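Local coordinates for protein PrimPol AEP domain (PP-N190) (Cyanophage S-2L, PDB 6ZP9) that probably makes and extends DNA primers as the archaeo-eukaryotic primase (AEP) domain of a cyanophage whose DNA carries 2-aminoadenine instead of adenine, at residues L20-L25 with P112-R117; K47-P52 with Q59-Q64; G90-D93 with A98-V101; Q142-A147 with Q190-L195; V161-L164 with P168-R171. All blocks are in the same frame, centred on the assembly; numbering follows the deposited sequence.

Interaction 1: L20-L25 with P112-R117; sequences LLHLSL and PSFQLR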
# COMPACT_ATOMS: atom_id res chain seq x y z
N LEU A 20 -7.55 10.64 -1.19
CA LEU A 20 -8.87 10.07 -1.46
C LEU A 20 -8.82 9.10 -2.63
O LEU A 20 -9.53 8.09 -2.63
CB LEU A 20 -9.88 11.18 -1.70
CG LEU A 20 -10.20 11.96 -0.42
CD1 LEU A 20 -11.12 13.12 -0.72
CD2 LEU A 20 -10.81 11.06 0.66
N LEU A 21 -7.98 9.38 -3.63
CA LEU A 21 -7.83 8.47 -4.76
C LEU A 21 -7.25 7.13 -4.32
O LEU A 21 -7.70 6.08 -4.77
CB LEU A 21 -6.97 9.10 -5.86
CG LEU A 21 -6.68 8.19 -7.06
CD1 LEU A 21 -7.94 7.87 -7.84
CD2 LEU A 21 -5.63 8.81 -7.97
N HIS A 22 -6.24 7.16 -3.45
CA HIS A 22 -5.68 5.93 -2.90
C HIS A 22 -6.76 5.10 -2.22
O HIS A 22 -6.89 3.89 -2.48
CB HIS A 22 -4.56 6.27 -1.90
CG HIS A 22 -3.59 5.16 -1.66
ND1 HIS A 22 -2.37 5.36 -1.05
CD2 HIS A 22 -3.66 3.83 -1.93
CE1 HIS A 22 -1.72 4.21 -0.95
NE2 HIS A 22 -2.48 3.27 -1.48
N LEU A 23 -7.57 5.73 -1.37
CA LEU A 23 -8.66 5.03 -0.69
C LEU A 23 -9.70 4.53 -1.68
O LEU A 23 -10.21 3.41 -1.54
CB LEU A 23 -9.32 5.96 0.34
CG LEU A 23 -8.82 5.93 1.78
CD1 LEU A 23 -7.33 6.05 1.82
CD2 LEU A 23 -9.45 7.05 2.58
N SER A 24 -10.03 5.35 -2.68
CA SER A 24 -11.04 4.99 -3.67
C SER A 24 -10.60 3.77 -4.48
O SER A 24 -11.37 2.82 -4.67
CB SER A 24 -11.29 6.18 -4.59
OG SER A 24 -12.47 5.99 -5.33
N LEU A 25 -9.37 3.79 -4.98
CA LEU A 25 -8.91 2.65 -5.76
C LEU A 25 -8.86 1.38 -4.92
O LEU A 25 -9.04 0.28 -5.45
CB LEU A 25 -7.55 2.97 -6.37
CG LEU A 25 -7.54 4.13 -7.38
CD1 LEU A 25 -6.10 4.44 -7.80
CD2 LEU A 25 -8.40 3.81 -8.60
N PRO A 112 -0.99 -4.52 -12.97
CA PRO A 112 -1.54 -4.02 -11.71
C PRO A 112 -2.75 -3.13 -11.93
O PRO A 112 -2.87 -2.45 -12.96
CB PRO A 112 -0.36 -3.24 -11.11
CG PRO A 112 0.86 -3.85 -11.74
CD PRO A 112 0.43 -4.20 -13.14
N SER A 113 -3.68 -3.15 -10.97
CA SER A 113 -4.79 -2.21 -11.01
C SER A 113 -4.29 -0.77 -10.98
O SER A 113 -4.83 0.10 -11.66
CB SER A 113 -5.74 -2.46 -9.84
OG SER A 113 -6.29 -3.76 -9.91
N PHE A 114 -3.27 -0.51 -10.15
CA PHE A 114 -2.59 0.79 -10.14
C PHE A 114 -1.23 0.61 -9.50
O PHE A 114 -0.92 -0.41 -8.89
CB PHE A 114 -3.40 1.87 -9.41
CG PHE A 114 -3.51 1.68 -7.92
CD1 PHE A 114 -4.49 0.87 -7.39
CD2 PHE A 114 -2.68 2.37 -7.05
CE1 PHE A 114 -4.63 0.72 -6.02
CE2 PHE A 114 -2.81 2.22 -5.67
CZ PHE A 114 -3.80 1.39 -5.16
N GLN A 115 -0.40 1.63 -9.66
CA GLN A 115 0.94 1.65 -9.11
C GLN A 115 1.13 2.94 -8.33
O GLN A 115 0.34 3.89 -8.46
CB GLN A 115 2.01 1.50 -10.21
CG GLN A 115 1.86 0.19 -10.98
CD GLN A 115 2.86 0.02 -12.08
OE1 GLN A 115 2.80 0.72 -13.10
NE2 GLN A 115 3.78 -0.93 -11.91
N LEU A 116 2.17 2.97 -7.50
CA LEU A 116 2.40 4.12 -6.64
C LEU A 116 3.89 4.44 -6.61
O LEU A 116 4.71 3.55 -6.35
CB LEU A 116 1.88 3.86 -5.22
CG LEU A 116 1.89 5.11 -4.33
CD1 LEU A 116 0.59 5.22 -3.56
CD2 LEU A 116 3.07 5.03 -3.38
N ARG A 117 4.20 5.69 -6.88
CA ARG A 117 5.57 6.18 -6.74
C ARG A 117 5.71 6.75 -5.34
O ARG A 117 4.97 7.66 -4.97
CB ARG A 117 5.84 7.26 -7.83
CG ARG A 117 7.30 7.54 -8.16
CD ARG A 117 7.54 7.46 -9.68
NE ARG A 117 6.46 8.06 -10.44
CZ ARG A 117 6.09 7.69 -11.67
NH1 ARG A 117 5.07 8.31 -12.27
NH2 ARG A 117 6.73 6.72 -12.31

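Interaction 2: K47-P52 with Q59-Q64; sequences KAWTTP and QDAVTQ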
# COMPACT_ATOMS: atom_id res chain seq x y z
N LYS A 47 7.91 7.30 18.75
CA LYS A 47 6.77 6.40 18.68
C LYS A 47 5.89 6.70 17.46
O LYS A 47 5.56 7.85 17.17
CB LYS A 47 5.95 6.52 19.96
CG LYS A 47 4.83 5.51 20.08
CD LYS A 47 4.08 5.73 21.38
CE LYS A 47 3.18 4.56 21.69
NZ LYS A 47 2.40 4.83 22.92
N ALA A 48 5.50 5.64 16.75
CA ALA A 48 4.57 5.80 15.63
C ALA A 48 3.19 6.21 16.14
O ALA A 48 2.77 5.84 17.24
CB ALA A 48 4.47 4.50 14.83
N TRP A 49 2.47 6.98 15.32
CA TRP A 49 1.07 7.28 15.59
C TRP A 49 0.19 6.23 14.93
O TRP A 49 0.42 5.86 13.78
CB TRP A 49 0.65 8.64 15.04
CG TRP A 49 1.41 9.82 15.50
CD1 TRP A 49 2.54 9.85 16.28
CD2 TRP A 49 1.11 11.18 15.19
NE1 TRP A 49 2.95 11.15 16.47
CE2 TRP A 49 2.08 11.99 15.81
CE3 TRP A 49 0.09 11.80 14.44
CZ2 TRP A 49 2.07 13.38 15.71
CZ3 TRP A 49 0.09 13.18 14.34
CH2 TRP A 49 1.07 13.95 14.98
N THR A 50 -0.82 5.76 15.66
CA THR A 50 -1.81 4.85 15.11
C THR A 50 -3.18 5.46 15.41
O THR A 50 -3.57 5.56 16.58
CB THR A 50 -1.68 3.45 15.70
OG1 THR A 50 -1.65 3.56 17.12
CG2 THR A 50 -0.39 2.81 15.24
N THR A 51 -3.90 5.85 14.38
CA THR A 51 -5.03 6.74 14.58
C THR A 51 -5.94 6.67 13.36
O THR A 51 -5.52 6.21 12.29
CB THR A 51 -4.52 8.17 14.81
OG1 THR A 51 -5.58 9.00 15.30
CG2 THR A 51 -3.96 8.75 13.52
N PRO A 52 -7.21 7.08 13.49
CA PRO A 52 -8.05 7.21 12.30
C PRO A 52 -7.47 8.21 11.31
O PRO A 52 -6.82 9.19 11.68
CB PRO A 52 -9.39 7.70 12.87
CG PRO A 52 -9.40 7.19 14.30
CD PRO A 52 -7.97 7.26 14.74
N GLN A 59 -2.30 16.43 8.48
CA GLN A 59 -1.67 17.75 8.49
C GLN A 59 -0.65 17.86 9.61
O GLN A 59 0.48 18.33 9.40
CB GLN A 59 -2.74 18.83 8.63
CG GLN A 59 -2.18 20.24 8.70
CD GLN A 59 -1.64 20.71 7.36
OE1 GLN A 59 -1.98 20.17 6.31
NE2 GLN A 59 -0.79 21.72 7.40
N ASP A 60 -1.02 17.41 10.82
CA ASP A 60 -0.14 17.50 11.98
C ASP A 60 1.06 16.57 11.86
O ASP A 60 2.19 16.96 12.18
CB ASP A 60 -0.94 17.16 13.24
CG ASP A 60 -0.22 17.56 14.52
OD1 ASP A 60 0.65 18.46 14.45
OD2 ASP A 60 -0.53 16.99 15.59
N ALA A 61 0.84 15.33 11.40
CA ALA A 61 1.96 14.39 11.28
C ALA A 61 2.96 14.83 10.22
O ALA A 61 4.17 14.75 10.43
CB ALA A 61 1.42 12.99 10.96
N VAL A 62 2.47 15.31 9.07
CA VAL A 62 3.38 15.69 7.99
C VAL A 62 4.21 16.90 8.38
O VAL A 62 5.44 16.92 8.20
CB VAL A 62 2.60 15.95 6.69
CG1 VAL A 62 3.51 16.59 5.64
CG2 VAL A 62 1.99 14.65 6.16
N THR A 63 3.58 17.94 8.93
CA THR A 63 4.36 19.11 9.32
C THR A 63 5.32 18.80 10.46
O THR A 63 6.39 19.43 10.55
CB THR A 63 3.44 20.27 9.72
OG1 THR A 63 2.66 19.90 10.86
CG2 THR A 63 2.51 20.65 8.58
N GLN A 64 4.98 17.85 11.36
CA GLN A 64 5.92 17.46 12.41
C GLN A 64 7.10 16.67 11.86
O GLN A 64 8.16 16.65 12.50
CB GLN A 64 5.22 16.67 13.49
CG GLN A 64 4.61 17.52 14.57
CD GLN A 64 4.06 16.69 15.71
OE1 GLN A 64 4.75 15.85 16.30
NE2 GLN A 64 2.78 16.91 16.02
O HOH W 1 4.39 13.62 17.90

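Interaction 3: G90-D93 with A98-V101; sequences GEWD and AWQV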
# COMPACT_ATOMS: atom_id res chain seq x y z
N GLY A 90 2.68 -5.45 -3.55
CA GLY A 90 4.06 -5.73 -3.19
C GLY A 90 5.03 -4.76 -3.82
O GLY A 90 4.64 -3.84 -4.55
N GLU A 91 6.30 -4.98 -3.53
CA GLU A 91 7.36 -4.10 -4.00
C GLU A 91 8.65 -4.89 -4.06
O GLU A 91 8.86 -5.81 -3.26
CB GLU A 91 7.54 -2.89 -3.07
CG GLU A 91 7.89 -3.30 -1.64
CD GLU A 91 8.11 -2.12 -0.68
OE1 GLU A 91 8.65 -1.08 -1.10
OE2 GLU A 91 7.74 -2.25 0.51
N TRP A 92 9.53 -4.53 -4.99
CA TRP A 92 10.89 -5.03 -4.96
C TRP A 92 11.72 -4.23 -3.98
O TRP A 92 11.52 -3.02 -3.81
CB TRP A 92 11.51 -5.00 -6.36
CG TRP A 92 11.03 -6.16 -7.19
CD1 TRP A 92 11.40 -7.48 -7.07
CD2 TRP A 92 10.05 -6.13 -8.25
NE1 TRP A 92 10.73 -8.25 -7.99
CE2 TRP A 92 9.89 -7.45 -8.72
CE3 TRP A 92 9.30 -5.10 -8.84
CZ2 TRP A 92 9.02 -7.77 -9.76
CZ3 TRP A 92 8.43 -5.43 -9.87
CH2 TRP A 92 8.29 -6.76 -10.32
N ASP A 93 12.65 -4.91 -3.30
CA ASP A 93 13.50 -4.24 -2.32
C ASP A 93 14.41 -3.21 -2.97
O ASP A 93 14.82 -2.25 -2.32
CB ASP A 93 14.33 -5.27 -1.55
CG ASP A 93 14.58 -4.86 -0.12
OD1 ASP A 93 14.13 -3.77 0.28
OD2 ASP A 93 15.27 -5.62 0.61
N ALA A 98 12.83 2.63 -13.18
CA ALA A 98 12.13 2.41 -14.45
C ALA A 98 11.91 0.93 -14.71
O ALA A 98 10.85 0.53 -15.21
CB ALA A 98 12.93 3.04 -15.59
N TRP A 99 12.90 0.09 -14.39
CA TRP A 99 12.71 -1.34 -14.53
C TRP A 99 11.58 -1.82 -13.63
O TRP A 99 10.75 -2.66 -14.04
CB TRP A 99 14.01 -2.08 -14.22
CG TRP A 99 13.81 -3.55 -14.04
CD1 TRP A 99 13.75 -4.49 -15.03
CD2 TRP A 99 13.63 -4.25 -12.81
NE1 TRP A 99 13.54 -5.74 -14.48
CE2 TRP A 99 13.46 -5.61 -13.12
CE3 TRP A 99 13.57 -3.85 -11.47
CZ2 TRP A 99 13.25 -6.58 -12.14
CZ3 TRP A 99 13.36 -4.81 -10.50
CH2 TRP A 99 13.20 -6.16 -10.84
N GLN A 100 11.50 -1.28 -12.41
CA GLN A 100 10.49 -1.72 -11.44
C GLN A 100 9.08 -1.50 -11.96
O GLN A 100 8.17 -2.30 -11.69
CB GLN A 100 10.67 -0.99 -10.12
CG GLN A 100 11.89 -1.41 -9.34
CD GLN A 100 11.88 -0.84 -7.95
OE1 GLN A 100 10.84 -0.83 -7.28
NE2 GLN A 100 13.02 -0.35 -7.51
N VAL A 101 8.87 -0.42 -12.72
CA VAL A 101 7.52 -0.08 -13.17
C VAL A 101 6.94 -1.19 -14.03
O VAL A 101 5.77 -1.54 -13.91
CB VAL A 101 7.53 1.27 -13.91
CG1 VAL A 101 6.17 1.52 -14.54
CG2 VAL A 101 7.91 2.39 -12.94
O HOH W 2 8.66 -2.52 -6.90

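Interaction 4: Q142-A147 with Q190-L195; sequences QARLIA and QMLQVL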
# COMPACT_ATOMS: atom_id res chain seq x y z
N GLN A 142 -1.27 -13.43 -1.24
CA GLN A 142 -0.18 -12.48 -1.05
C GLN A 142 1.16 -13.21 -0.99
O GLN A 142 2.16 -12.73 -1.54
CB GLN A 142 -0.42 -11.66 0.23
CG GLN A 142 0.62 -10.59 0.54
CD GLN A 142 0.33 -9.26 -0.13
OE1 GLN A 142 -0.34 -9.19 -1.15
NE2 GLN A 142 0.83 -8.18 0.46
N ALA A 143 1.19 -14.37 -0.34
CA ALA A 143 2.42 -15.15 -0.27
C ALA A 143 2.83 -15.64 -1.66
O ALA A 143 4.02 -15.59 -2.01
CB ALA A 143 2.24 -16.33 0.68
N ARG A 144 1.87 -16.09 -2.45
CA ARG A 144 2.19 -16.54 -3.80
C ARG A 144 2.67 -15.39 -4.67
O ARG A 144 3.58 -15.56 -5.50
CB ARG A 144 0.97 -17.20 -4.43
CG ARG A 144 0.58 -18.49 -3.75
CD ARG A 144 -0.44 -19.22 -4.58
NE ARG A 144 -0.99 -20.38 -3.90
CZ ARG A 144 -1.66 -21.35 -4.51
NH1 ARG A 144 -1.86 -21.29 -5.83
NH2 ARG A 144 -2.14 -22.38 -3.81
N LEU A 145 2.07 -14.20 -4.50
CA LEU A 145 2.53 -13.03 -5.25
C LEU A 145 3.97 -12.70 -4.92
O LEU A 145 4.80 -12.45 -5.81
CB LEU A 145 1.61 -11.85 -4.95
CG LEU A 145 2.07 -10.49 -5.49
CD1 LEU A 145 1.95 -10.44 -7.01
CD2 LEU A 145 1.29 -9.34 -4.84
N ILE A 146 4.31 -12.70 -3.62
CA ILE A 146 5.68 -12.42 -3.20
C ILE A 146 6.65 -13.42 -3.81
O ILE A 146 7.72 -13.04 -4.30
CB ILE A 146 5.77 -12.42 -1.66
CG1 ILE A 146 5.00 -11.22 -1.08
CG2 ILE A 146 7.23 -12.45 -1.21
CD1 ILE A 146 4.73 -11.31 0.41
N ALA A 147 6.28 -14.71 -3.81
CA ALA A 147 7.17 -15.75 -4.31
C ALA A 147 7.42 -15.61 -5.81
O ALA A 147 8.56 -15.71 -6.28
CB ALA A 147 6.58 -17.13 -4.00
N GLN A 190 -9.60 -16.52 -9.86
CA GLN A 190 -8.77 -16.45 -11.06
C GLN A 190 -7.33 -16.15 -10.69
O GLN A 190 -6.39 -16.71 -11.27
CB GLN A 190 -9.32 -15.40 -12.03
CG GLN A 190 -10.72 -15.70 -12.51
CD GLN A 190 -11.14 -14.83 -13.69
OE1 GLN A 190 -11.26 -13.61 -13.56
NE2 GLN A 190 -11.34 -15.46 -14.84
N MET A 191 -7.13 -15.27 -9.71
CA MET A 191 -5.77 -14.91 -9.30
C MET A 191 -5.05 -16.10 -8.69
O MET A 191 -3.84 -16.28 -8.88
CB MET A 191 -5.83 -13.74 -8.31
CG MET A 191 -4.47 -13.18 -7.94
SD MET A 191 -3.68 -12.35 -9.34
CE MET A 191 -4.48 -10.74 -9.24
N LEU A 192 -5.79 -16.95 -7.97
CA LEU A 192 -5.18 -18.14 -7.38
C LEU A 192 -4.65 -19.09 -8.46
O LEU A 192 -3.66 -19.79 -8.23
CB LEU A 192 -6.19 -18.85 -6.49
CG LEU A 192 -5.64 -19.90 -5.51
CD1 LEU A 192 -4.54 -19.31 -4.63
CD2 LEU A 192 -6.77 -20.43 -4.66
N GLN A 193 -5.27 -19.10 -9.64
CA GLN A 193 -4.82 -19.98 -10.72
C GLN A 193 -3.56 -19.45 -11.40
O GLN A 193 -2.70 -20.24 -11.79
CB GLN A 193 -5.92 -20.15 -11.75
CG GLN A 193 -7.18 -20.77 -11.21
CD GLN A 193 -8.06 -21.25 -12.32
OE1 GLN A 193 -7.92 -22.38 -12.79
NE2 GLN A 193 -8.95 -20.38 -12.79
N VAL A 194 -3.44 -18.13 -11.57
CA VAL A 194 -2.28 -17.57 -12.25
C VAL A 194 -1.06 -17.46 -11.34
O VAL A 194 0.07 -17.45 -11.83
CB VAL A 194 -2.63 -16.21 -12.87
CG1 VAL A 194 -3.99 -16.29 -13.54
CG2 VAL A 194 -2.63 -15.12 -11.82
N LEU A 195 -1.25 -17.39 -10.02
CA LEU A 195 -0.19 -17.39 -9.03
C LEU A 195 0.03 -18.81 -8.54
O LEU A 195 -0.91 -19.46 -8.06
CB LEU A 195 -0.54 -16.49 -7.85
CG LEU A 195 -0.74 -15.01 -8.15
CD1 LEU A 195 -1.13 -14.22 -6.89
CD2 LEU A 195 0.52 -14.46 -8.78

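Interaction 5: V161-L164 with P168-R171; sequences VMRL and PHQR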
# COMPACT_ATOMS: atom_id res chain seq x y z
N VAL A 161 1.00 -2.00 6.64
CA VAL A 161 0.78 -0.62 6.21
C VAL A 161 1.58 -0.36 4.95
O VAL A 161 2.64 -0.96 4.73
CB VAL A 161 1.14 0.40 7.32
CG1 VAL A 161 0.33 0.15 8.58
CG2 VAL A 161 2.64 0.39 7.62
N MET A 162 1.10 0.55 4.12
CA MET A 162 1.77 0.95 2.89
C MET A 162 1.76 2.46 2.77
O MET A 162 0.83 3.13 3.23
CB MET A 162 1.07 0.27 1.70
CG MET A 162 1.17 -1.25 1.60
SD MET A 162 2.82 -1.83 1.22
CE MET A 162 2.66 -1.52 -0.50
N ARG A 163 2.80 3.00 2.14
CA ARG A 163 2.93 4.44 1.94
C ARG A 163 1.66 5.02 1.34
O ARG A 163 1.10 4.48 0.39
CB ARG A 163 4.06 4.73 1.01
CG ARG A 163 5.42 4.68 1.65
CD ARG A 163 5.70 5.77 2.66
NE ARG A 163 7.01 5.58 3.21
CZ ARG A 163 8.06 6.29 2.88
NH1 ARG A 163 9.21 5.99 3.37
NH2 ARG A 163 7.93 7.28 2.10
N LEU A 164 1.19 6.14 1.91
CA LEU A 164 -0.04 6.79 1.49
C LEU A 164 0.25 7.82 0.39
O LEU A 164 1.15 8.65 0.52
CB LEU A 164 -0.68 7.45 2.71
CG LEU A 164 -1.94 8.29 2.50
CD1 LEU A 164 -3.09 7.42 1.96
CD2 LEU A 164 -2.33 9.02 3.79
N PRO A 168 4.33 13.56 1.62
CA PRO A 168 5.75 13.58 1.26
C PRO A 168 6.54 12.43 1.87
O PRO A 168 6.30 11.99 3.00
CB PRO A 168 6.24 14.93 1.80
CG PRO A 168 5.28 15.28 2.87
CD PRO A 168 3.95 14.72 2.46
N HIS A 169 7.49 11.94 1.06
CA HIS A 169 8.63 11.16 1.52
C HIS A 169 9.59 12.13 2.20
O HIS A 169 10.19 12.98 1.53
CB HIS A 169 9.25 10.47 0.31
CG HIS A 169 10.48 9.66 0.60
ND1 HIS A 169 10.43 8.37 1.06
CD2 HIS A 169 11.79 9.95 0.44
CE1 HIS A 169 11.65 7.90 1.20
NE2 HIS A 169 12.50 8.84 0.83
N GLN A 170 9.70 12.05 3.53
CA GLN A 170 10.29 13.16 4.28
C GLN A 170 11.77 13.36 3.99
O GLN A 170 12.27 14.48 4.15
CB GLN A 170 10.09 12.94 5.78
CG GLN A 170 8.65 13.10 6.24
CD GLN A 170 8.19 14.56 6.29
OE1 GLN A 170 8.95 15.46 5.97
NE2 GLN A 170 6.96 14.78 6.73
N ARG A 171 12.48 12.32 3.54
CA ARG A 171 13.90 12.47 3.27
C ARG A 171 14.15 13.40 2.09
O ARG A 171 15.09 14.20 2.11
CB ARG A 171 14.54 11.09 3.02
CG ARG A 171 16.06 11.11 2.84
CD ARG A 171 16.60 9.70 2.53
NE ARG A 171 15.86 9.06 1.44
CZ ARG A 171 16.36 8.82 0.22
NH1 ARG A 171 17.60 9.18 -0.08
NH2 ARG A 171 15.60 8.23 -0.70

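Interaction 1: L20-L25 with P112-R117
Leu25 and Phe114 make the apolar half of this contact. CD1 of Leu25 stands over one face of the Phe114 ring, 4.0 Å from the ring centroid and displaced toward the rim, a CH-pi contact. CB of Leu25 lies 3.7 Å from Phe114 CE1, so CB and CD1 of one side chain both touch the ring. Phe114 is aimed at the helix because its CG sits between the backbone N and the carbonyl carbon (chi1 69°), and its ring also stacks on Tyr126 of the adjacent strand, which Phe114 and the residue before it both face in a classic beta bulge.

The aromatic half belongs to His22. Its imidazole lies obliquely to the Phe114 ring, with planes 81° apart and His22 CD2 4.1 Å from Phe114 CZ. From the strand, Leu116 CD1 also approaches the imidazole obliquely, 3.6 Å from His22 CE1.

The polar bonds found lie around the pairing: ND1 of His22 bonds to the backbone N of Ala165.

Helix 16-25 and strand 114-117 thus meet through carbon-to-carbon and ring contacts, while the buried imidazole nitrogens have hydrogen-bond partners elsewhere. That implies cohesion from dispersion and shape across the interface, with directional bonds fixing the histidine from outside it.

Interaction 2: K47-P52 with Q59-Q64
Trp49 sends the six-membered end of its indole at helix 55-64, and that end makes the direct contacts. The tight part is apolar. CZ3 of Trp49 lies 3.6 Å from CB of Ala61, with Trp49 CE3 a little further from the same methyl. A small residue here lets the ring approach the helix backbone closely, and Tyr35 of the neighbouring strand touches Ala61 as well. Trp49 has CG anti to its carbonyl carbon (chi1 -57°), which swings the indole off the strand toward the helix, where it also meets the Phe66 ring.

The polar side is the more exposed one, Gln64 above all. OD2 of Asp60 stands 3.5 Å from Trp49 CH2, and NE2 of Gln64 comes at the ring's edge, near its plane, 3.6 Å from the same carbon. Gln64 NE2 donates to Asp60 OD1 at 3.1 Å, approaching from above the carboxylate plane, so the amide and the acid one turn earlier are tied together beside the indole. A water then links the two segments: it donates to Gln64 OE1 at 2.8 Å and accepts a weak bond from Trp49 NE1. Gln64 is modelled in two conformers, so its side chain is less fixed.

Strands 49-52 and 67-71 run parallel with 34-38 between them, and helix 55-64 joins them: a split beta-alpha-beta crossover, with Trp49 packed between edge strand and helix.

Interaction 3: G90-D93 with A98-V101
Trp92 is where segment 90-93 meets Trp99 and Gln100 of the following helix. Its backbone comes first: the N donates to a water at 2.9 Å, and that water donates on to Gln100 OE1 at 2.8 Å. The glutamine amide is gripped at both ends, OE1 also accepting from Ile123 N while NE2 reaches the carbonyls of Gly95 and Lys121, which fixes the amide's rotation and so presents OE1 to the water.

The Trp92 indole follows. Trp99 CH2 stands over the centre of one face, 4.1 Å from Trp92 CD2 and equally far from CE2. The pair is edge-to-face but well tilted, with planes 50° apart and six-membered-ring centroids 5.1 Å apart. Trp99 gets there with CG anti to its backbone N (chi1 167°). At the far end of the ring, Trp92 CZ3 lies 3.6 Å from the backbone O of Gln100, while NE1 is bonded to Ala149 O.

Asp93 then turns away from the helix and forms a salt bridge with Lys121. Two acids separated by one hydrophobic residue, Glu91 and Asp93, are consistent with the acidic metal-binding motif of AEP primases, though no metal is bound between them here.

The Trp92 ring ends up wedged between helix 97-102, the end of helix 135-149 with Phe151 just beyond it, and His125 on strand 123-129.

Interaction 4: Q142-A147 with Q190-L195
Arg144 lies across the gap between the two helices and reaches the end of the second. Its NH1 donates to the backbone O of Leu195 at 3.0 Å with an N-H...O angle of 157°. The carbonyl oxygen lies close to the guanidinium plane, so the bond is made at the edge of the group. The flat face is used separately: Leu192 CD1 sits over its centre, 3.5 Å from Arg144 CZ. The aliphatic root takes part too, Arg144 CB touching Leu195 CB at 3.8 Å.

Beside the arginine, CD1 of Leu195 comes 4.1 Å from CB of Leu145.

Positioning comes from the next shell. The Arg144 chain is extended from CG to NE, which gives it the reach to cross, and Glu140 OE2, one turn back on the same helix, holds NE in a salt bridge. Leu195 is the first residue to leave helical angles after helix 188-194, and its carbonyl is the one that Arg144 NH1 meets. The positive charge near that helix's carbonyl end would probably favour its dipole.

Leu145 and Leu195 both rest on Ile88 of strand 85-90 and on Leu109. The sheet they pack on keeps the antiparallel 1-3-2 order in strands 85-90, 123-129 and 114-117, with helix 97-102 after the first and helix 135-149 after the third in sequence, consistent with the RRM-like module of AEP primases, although the fourth strand, 177-179, pairs beside 114-117.

Interaction 5: V161-L164 with P168-R171
Arg163, at the end of edge strand 161-163, and His169, in the loop that follows, have CA atoms 8.8 Å apart, a gap that only the side chains bridge. Arg163 spans it with NH2, which donates to His169 ND1 at 2.9 Å with an N-H...N angle of 162°. Guanidinium and imidazole are nearly coplanar, their planes 21° apart, and each group meets the other at its edge. NH1 of Arg163 passes the same nitrogen at 3.5 Å. The arginine does not reach out straight: its chain is bent at chi2 (-67°), and beyond that bend it runs extended to NE, delivering the flat head to the ring. In His169, chi1 carries the ring out with CG anti to the backbone N, and chi2 then turns ND1 to Arg163.

The strand itself is an outer one of the antiparallel sheet ordered 49-52, 34-38, 67-71, 161-163. Met162 and Leu164 pair by backbone bonds with Ile70 and Ser68 of strand 67-71. The Arg163-His169 bond ties the loop after the strand back to the strand's last residue. Arg163 also rests on Asn67 of strand 67-71 and on His124 of the other sheet, and its NE makes a weak hydrogen bond to Tyr69 OH.

Beyond the imidazole, Arg171 NE approaches His169 NE2 at 3.4 Å, a weak bond, with Arg171 CZ near the ring plane. Next along, Gln170 fastens the loop through its backbone N to Asn67 OD1 and through NE2 to the carbonyls of Phe66 and Val62.

How the interactions relate
From the N terminus, helix 16-25 meets strand 114-117 in interaction 1, which closes a long loop and brings the helix onto the second sheet. Within that loop lie two short closures in series: interaction 2, joining strand 49-52 to helix 55-64 at the first sheet, and interaction 3, folding the turn after strand 85-90 onto helix 97-102. Gln115 NE2 bonds Val101 O, linking interactions 1 and 3. Interaction 4 then opens on helix 135-149 and closes near the C terminus, enclosing interaction 5. The latter touches both interaction 1 and interaction 2, while interactions 2 and 4 lie about 34 Å apart, centre to centre.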